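Cupin type-2 domain-containing protein (Klebsiella pneumoniae subsp. pneumoniae MGH 78578, PDB 3H8U) is of unknown function but has a cupin double-stranded beta-helix fold and probably binds a metal ion. Local coordinates at the interface of chains A and B. Numbering follows the deposited sequence. Chains: chain A/B, uncharacterized conserved protein with double-stranded beta-helix domain.

Contact 1: the interface of chains A and B. Residues chain A 13-17, 33, 41, 43, 110; chain B 83-84, 86-89.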
loop_
_atom_site.group_PDB
_atom_site.type_symbol
_atom_site.label_atom_id
_atom_site.label_comp_id
_atom_site.label_asym_id
_atom_site.label_seq_id
_atom_site.Cartn_x
_atom_site.Cartn_y
_atom_site.Cartn_z
ATOM N N ARG A 13 -1.330 -14.919 -1.730
ATOM C CA ARG A 13 -0.818 -13.709 -1.128
ATOM C C ARG A 13 -0.550 -12.583 -2.069
ATOM O O ARG A 13 -0.062 -11.549 -1.599
ATOM C CB ARG A 13 0.454 -14.050 -0.320
ATOM C CG ARG A 13 0.127 -14.875 0.946
ATOM C CD ARG A 13 1.301 -15.452 1.667
ATOM N NE ARG A 13 2.341 -14.452 1.897
ATOM C CZ ARG A 13 3.518 -14.727 2.453
ATOM N NH1 ARG A 13 3.834 -15.958 2.836
ATOM N NH2 ARG A 13 4.394 -13.742 2.613
ATOM N N ILE A 14 -0.825 -12.773 -3.359
ATOM C CA ILE A 14 -0.583 -11.749 -4.371
ATOM C C ILE A 14 -1.956 -11.481 -4.978
ATOM O O ILE A 14 -2.689 -12.427 -5.349
ATOM C CB ILE A 14 0.432 -12.194 -5.427
ATOM C CG1 ILE A 14 1.781 -12.479 -4.784
ATOM C CG2 ILE A 14 0.594 -11.165 -6.555
ATOM C CD1 ILE A 14 2.809 -12.872 -5.732
ATOM N N PHE A 15 -2.284 -10.197 -5.081
ATOM C CA PHE A 15 -3.550 -9.732 -5.581
ATOM C C PHE A 15 -3.265 -8.643 -6.617
ATOM O O PHE A 15 -2.582 -7.651 -6.343
ATOM C CB PHE A 15 -4.402 -9.147 -4.454
ATOM C CG PHE A 15 -4.598 -10.070 -3.297
ATOM C CD1 PHE A 15 -3.629 -10.199 -2.322
ATOM C CD2 PHE A 15 -5.753 -10.818 -3.171
ATOM C CE1 PHE A 15 -3.803 -11.085 -1.209
ATOM C CE2 PHE A 15 -5.934 -11.715 -2.058
ATOM C CZ PHE A 15 -4.956 -11.835 -1.098
ATOM N N SER A 16 -3.798 -8.837 -7.801
ATOM C CA SER A 16 -3.609 -7.869 -8.860
ATOM C C SER A 16 -4.662 -6.775 -8.756
ATOM O O SER A 16 -5.852 -7.020 -8.805
ATOM C CB SER A 16 -3.624 -8.554 -10.214
ATOM O OG SER A 16 -2.447 -9.337 -10.328
ATOM N N VAL A 17 -4.195 -5.543 -8.586
ATOM C CA VAL A 17 -5.119 -4.407 -8.500
ATOM C C VAL A 17 -6.162 -4.415 -9.628
ATOM O O VAL A 17 -7.355 -4.217 -9.364
ATOM C CB VAL A 17 -4.351 -3.042 -8.435
ATOM C CG1 VAL A 17 -5.268 -1.860 -8.705
ATOM C CG2 VAL A 17 -3.719 -2.854 -7.090
ATOM N N VAL A 33 -9.971 -6.168 -0.943
ATOM C CA VAL A 33 -9.001 -7.176 -1.343
ATOM C C VAL A 33 -8.880 -8.182 -0.206
ATOM O O VAL A 33 -9.037 -9.385 -0.408
ATOM C CB VAL A 33 -7.641 -6.549 -1.640
ATOM C CG1 VAL A 33 -6.558 -7.642 -1.898
ATOM C CG2 VAL A 33 -7.776 -5.594 -2.813
ATOM N N VAL A 41 -7.592 -3.894 3.311
ATOM C CA VAL A 41 -6.934 -3.463 2.096
ATOM C C VAL A 41 -8.032 -3.384 1.041
ATOM O O VAL A 41 -8.766 -4.393 0.814
ATOM C CB VAL A 41 -5.837 -4.484 1.661
ATOM C CG1 VAL A 41 -5.200 -4.079 0.319
ATOM C CG2 VAL A 41 -4.768 -4.636 2.741
ATOM N N VAL A 43 -9.177 -1.568 -2.921
ATOM C CA VAL A 43 -8.841 -0.917 -4.191
ATOM C C VAL A 43 -9.990 0.040 -4.524
ATOM O O VAL A 43 -11.157 -0.383 -4.655
ATOM C CB VAL A 43 -8.624 -1.948 -5.310
ATOM C CG1 VAL A 43 -8.636 -1.262 -6.676
ATOM C CG2 VAL A 43 -7.314 -2.685 -5.083
ATOM N N VAL A 110 -4.657 2.063 -3.691
ATOM C CA VAL A 110 -4.780 1.002 -2.733
ATOM C C VAL A 110 -4.778 1.688 -1.379
ATOM O O VAL A 110 -3.814 2.362 -1.013
ATOM C CB VAL A 110 -3.612 0.024 -2.831
ATOM C CG1 VAL A 110 -3.679 -1.019 -1.644
ATOM C CG2 VAL A 110 -3.612 -0.659 -4.195
ATOM N N LEU B 83 5.787 -10.931 -8.875
ATOM C CA LEU B 83 5.101 -9.656 -8.687
ATOM C C LEU B 83 5.448 -8.702 -9.789
ATOM O O LEU B 83 6.588 -8.651 -10.241
ATOM C CB LEU B 83 5.592 -8.975 -7.418
ATOM C CG LEU B 83 5.112 -9.485 -6.087
ATOM C CD1 LEU B 83 5.926 -8.777 -5.005
ATOM C CD2 LEU B 83 3.625 -9.226 -5.906
ATOM N N LYS B 84 4.468 -7.918 -10.213
ATOM C CA LYS B 84 4.730 -6.766 -11.063
ATOM C C LYS B 84 3.963 -5.526 -10.584
ATOM O O LYS B 84 3.135 -5.583 -9.690
ATOM C CB LYS B 84 4.392 -7.053 -12.523
ATOM C CG LYS B 84 3.051 -7.609 -12.721
ATOM C CD LYS B 84 2.695 -7.746 -14.184
ATOM C CE LYS B 84 1.417 -8.595 -14.329
ATOM N NZ LYS B 84 0.360 -8.222 -13.325
ATOM N N GLY B 86 1.490 -2.867 -9.893
ATOM C CA GLY B 86 0.048 -2.946 -9.743
ATOM C C GLY B 86 -0.387 -4.166 -8.956
ATOM O O GLY B 86 -1.577 -4.407 -8.817
ATOM N N ASP B 87 0.562 -4.960 -8.474
ATOM C CA ASP B 87 0.243 -6.076 -7.603
ATOM C C ASP B 87 0.310 -5.633 -6.149
ATOM O O ASP B 87 1.132 -4.764 -5.777
ATOM C CB ASP B 87 1.222 -7.242 -7.805
ATOM C CG ASP B 87 0.980 -8.041 -9.074
ATOM O OD1 ASP B 87 -0.112 -7.981 -9.654
ATOM O OD2 ASP B 87 1.907 -8.769 -9.505
ATOM N N ILE B 88 -0.511 -6.289 -5.322
ATOM C CA ILE B 88 -0.466 -6.186 -3.865
ATOM C C ILE B 88 0.010 -7.538 -3.337
ATOM O O ILE B 88 -0.467 -8.589 -3.770
ATOM C CB ILE B 88 -1.879 -5.904 -3.267
ATOM C CG1 ILE B 88 -2.430 -4.547 -3.763
ATOM C CG2 ILE B 88 -1.875 -6.002 -1.769
ATOM C CD1 ILE B 88 -3.937 -4.463 -3.690
ATOM N N ALA B 89 0.985 -7.484 -2.436
ATOM C CA ALA B 89 1.507 -8.702 -1.817
ATOM C C ALA B 89 1.275 -8.577 -0.300
ATOM O O ALA B 89 1.666 -7.597 0.321
ATOM C CB ALA B 89 2.999 -8.845 -2.140
#

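Contact 2: the interface of chains A and B. Residues chain A 38-39, 41, 61, 63, 112, 114; chain B 38-39, 41, 61, 63, 112, 114.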
loop_
_atom_site.group_PDB
_atom_site.type_symbol
_atom_site.label_atom_id
_atom_site.label_comp_id
_atom_site.label_asym_id
_atom_site.label_seq_id
_atom_site.Cartn_x
_atom_site.Cartn_y
_atom_site.Cartn_z
ATOM N N ASP A 38 -5.594 -6.904 11.445
ATOM C CA ASP A 38 -4.462 -5.966 11.410
ATOM C C ASP A 38 -4.653 -4.851 10.364
ATOM O O ASP A 38 -4.133 -3.753 10.505
ATOM C CB ASP A 38 -3.155 -6.731 11.112
ATOM C CG ASP A 38 -2.823 -7.773 12.169
ATOM O OD1 ASP A 38 -2.779 -7.442 13.367
ATOM O OD2 ASP A 38 -2.649 -8.939 11.782
ATOM N N SER A 39 -5.387 -5.136 9.291
ATOM C CA SER A 39 -5.648 -4.144 8.240
ATOM C C SER A 39 -6.832 -4.566 7.373
ATOM O O SER A 39 -7.166 -5.747 7.249
ATOM C CB SER A 39 -4.457 -3.986 7.275
ATOM O OG SER A 39 -3.264 -3.545 7.949
ATOM N N VAL A 41 -7.592 -3.894 3.311
ATOM C CA VAL A 41 -6.934 -3.463 2.096
ATOM C C VAL A 41 -8.032 -3.384 1.041
ATOM O O VAL A 41 -8.766 -4.393 0.814
ATOM C CB VAL A 41 -5.837 -4.484 1.661
ATOM C CG1 VAL A 41 -5.200 -4.079 0.319
ATOM C CG2 VAL A 41 -4.768 -4.636 2.741
ATOM N N GLN A 61 -5.403 4.586 11.028
ATOM C CA GLN A 61 -4.644 5.259 9.989
ATOM C C GLN A 61 -5.034 4.686 8.636
ATOM O O GLN A 61 -5.190 3.456 8.484
ATOM C CB GLN A 61 -3.143 5.060 10.224
ATOM C CG GLN A 61 -2.275 5.671 9.126
ATOM C CD GLN A 61 -0.846 5.585 9.455
ATOM O OE1 GLN A 61 -0.460 5.767 10.636
ATOM N NE2 GLN A 61 -0.008 5.418 8.428
ATOM N N THR A 63 -3.650 4.674 4.863
ATOM C CA THR A 63 -2.515 4.900 3.988
ATOM C C THR A 63 -2.925 4.545 2.558
ATOM O O THR A 63 -3.301 3.397 2.278
ATOM C CB THR A 63 -1.275 4.051 4.402
ATOM O OG1 THR A 63 -0.940 4.335 5.767
ATOM C CG2 THR A 63 -0.080 4.437 3.512
ATOM N N VAL A 112 -4.863 1.075 2.716
ATOM C CA VAL A 112 -4.633 0.183 3.838
ATOM C C VAL A 112 -5.046 0.923 5.113
ATOM O O VAL A 112 -4.363 1.854 5.524
ATOM C CB VAL A 112 -3.167 -0.282 3.926
ATOM C CG1 VAL A 112 -2.980 -1.299 5.119
ATOM C CG2 VAL A 112 -2.713 -0.889 2.589
ATOM N N ALA A 114 -5.603 0.698 9.139
ATOM C CA ALA A 114 -5.115 -0.076 10.278
ATOM C C ALA A 114 -5.484 0.634 11.573
ATOM O O ALA A 114 -5.282 1.854 11.683
ATOM C CB ALA A 114 -3.597 -0.261 10.194
ATOM N N ASP B 38 0.104 3.080 14.652
ATOM C CA ASP B 38 -0.848 2.345 13.831
ATOM C C ASP B 38 -0.269 1.631 12.591
ATOM O O ASP B 38 -0.800 0.604 12.176
ATOM C CB ASP B 38 -1.970 3.308 13.407
ATOM C CG ASP B 38 -2.626 3.972 14.608
ATOM O OD1 ASP B 38 -3.103 3.223 15.483
ATOM O OD2 ASP B 38 -2.559 5.209 14.686
ATOM N N SER B 39 0.775 2.190 11.989
ATOM C CA SER B 39 1.431 1.588 10.807
ATOM C C SER B 39 2.859 2.104 10.669
ATOM O O SER B 39 3.202 3.211 11.115
ATOM C CB SER B 39 0.691 1.892 9.487
ATOM O OG SER B 39 -0.650 1.452 9.485
ATOM N N VAL B 41 5.136 2.894 7.388
ATOM C CA VAL B 41 5.075 3.002 5.943
ATOM C C VAL B 41 6.475 3.226 5.399
ATOM O O VAL B 41 7.149 4.155 5.813
ATOM C CB VAL B 41 4.124 4.146 5.521
ATOM C CG1 VAL B 41 4.072 4.260 4.012
ATOM C CG2 VAL B 41 2.731 3.893 6.052
ATOM N N GLN B 61 0.903 -7.440 10.047
ATOM C CA GLN B 61 0.719 -7.645 8.644
ATOM C C GLN B 61 1.581 -6.668 7.876
ATOM O O GLN B 61 1.697 -5.506 8.251
ATOM C CB GLN B 61 -0.754 -7.451 8.276
ATOM C CG GLN B 61 -1.061 -7.624 6.798
ATOM C CD GLN B 61 -2.555 -7.686 6.527
ATOM O OE1 GLN B 61 -3.326 -8.275 7.308
ATOM N NE2 GLN B 61 -2.974 -7.099 5.411
ATOM N N THR B 63 1.663 -5.239 4.046
ATOM C CA THR B 63 0.957 -5.109 2.765
ATOM C C THR B 63 1.835 -4.285 1.824
ATOM O O THR B 63 2.131 -3.114 2.092
ATOM C CB THR B 63 -0.394 -4.380 2.935
ATOM O OG1 THR B 63 -1.199 -5.126 3.827
ATOM C CG2 THR B 63 -1.151 -4.253 1.624
ATOM N N VAL B 112 3.244 -1.276 3.961
ATOM C CA VAL B 112 2.509 -0.807 5.130
ATOM C C VAL B 112 2.441 -1.990 6.122
ATOM O O VAL B 112 1.742 -3.007 5.917
ATOM C CB VAL B 112 1.086 -0.277 4.787
ATOM C CG1 VAL B 112 0.346 0.220 6.050
ATOM C CG2 VAL B 112 1.153 0.808 3.728
ATOM N N ALA B 114 1.351 -3.166 9.818
ATOM C CA ALA B 114 0.329 -2.833 10.840
ATOM C C ALA B 114 0.157 -3.996 11.794
ATOM O O ALA B 114 0.070 -5.129 11.360
ATOM C CB ALA B 114 -0.994 -2.465 10.159
HETATM O O HOH W 1 -0.886 -4.204 6.419
HETATM O O HOH W 2 -2.147 2.572 7.423
HETATM O O HOH W 3 -5.936 -7.077 5.141
#

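Contact 1: the interface of chains A and B
This is an intermolecular antiparallel beta-sheet interface, where strand 14-16 of chain A pairs with strand 87-91 of chain B and extends the partner's sheet. A:Phe15 and B:Ile88 form the central pair. The amide A:Phe15 N donates to B:Ile88 O at 2.8 Å, and B:Ile88 N returns a bond to A:Phe15 O at 2.7 Å. Both donors lie in the plane of the carbonyl they meet. Just past the strand, A:Val17 N meets B:Gly86 O at 2.9 Å, nearly along the C=O axis. The hydroxyl of A:Ser16 adds a side-chain bond, OG to the carboxylate OD1 of B:Asp87 at 2.8 Å, arriving above the carboxylate plane. The other carboxylate oxygen, OD2, accepts B:Lys84 N at 2.8 Å, so B:Asp87 is held at both oxygens. The side-chain amine NZ of B:Lys84 forms a same-side salt bridge with OD1 and may help to balance its charge. B:Ile88 is the apolar plug. Its CG1 is anti to the carbonyl carbon (chi1 -63°), and CD1 enters a valine-lined pocket of chain A. There the A:Val17 and B:Ile88 side chains cross at about a right angle, with CG2 3.8 Å from CD1. CD1 also meets A:Val110 CG2 tip to tip at 3.9 Å. A:Val33 and A:Val43 also line the pocket. On the opposite side of the strand, the side chains of A:Ile14 and B:Leu83 cross obliquely, with CG2 3.7 Å from CD2. The site anchors the N-terminal strand of one subunit on the other.

Contact 2: the interface of chains A and B
Strands 40-46, 61-68 and 107-114 of the two chains pack face to face, with the loop residues 38-39 at the rim; 107-114 meets its own copy, while 40-46 lies against the partner's 61-68. No direct polar bond crosses this patch; methyl contacts and bridging waters join the subunits. At the centre A:Val112 CG1 meets B:Val112 CG1 tip to tip at 3.8 Å. Each CG1 is anti to its backbone N (chi1 -177° in A:Val112), which points it at its twin. The other branch, CG2 of A:Val112, reaches B:Thr63 CG2. The threonine methyl also meets A:Val41 CG2 tip to tip, so it lies against two valines. In A:Thr63, OG1 is anti to the carbonyl carbon (chi1 -56°) and accepts A:Gln61 NE2 at 3.0 Å. The partner lies close to the amide plane, which helps to fix the rotation of the glutamine end. The amide tip of A:Gln61 then lies over B:Ser39 CB. Farther along the two-fold the methyls A:Ala114 CB and B:Ala114 CB pack closely, 3.4 Å apart. Water 1 bonds to A:Ser39 OG, B:Thr63 OG1 and B:Val112 O, and water 2 makes the twin set. These waters give the serine and threonine hydroxyls polar partners within the apolar contact. Each serine hydroxyl also bonds to the preceding carbonyl from above its plane. Water 3 spans the chains between A:Ser39 O at 2.8 Å and B:Gln61 NE2 at 3.0 Å.

The C-alpha centres of contact 1 and contact 2 lie about 14 Å apart, and both belong to one two-fold symmetric interface. They share A:Val41. Its CG1 branch faces the pocket of contact 1, and its CG2 branch faces the partner chain in contact 2. Strands 40-46 and 107-114 of chain A also serve both. Contact 2 contains the same residues from both chains and straddles the two-fold; Val112 and Ala114 meet their own copies. Contact 1 lies to one side and has a twin with the chains exchanged. Strand pairing at two symmetric places, with packing between them, suggests a stable dimer, though the structure alone does not prove it in solution.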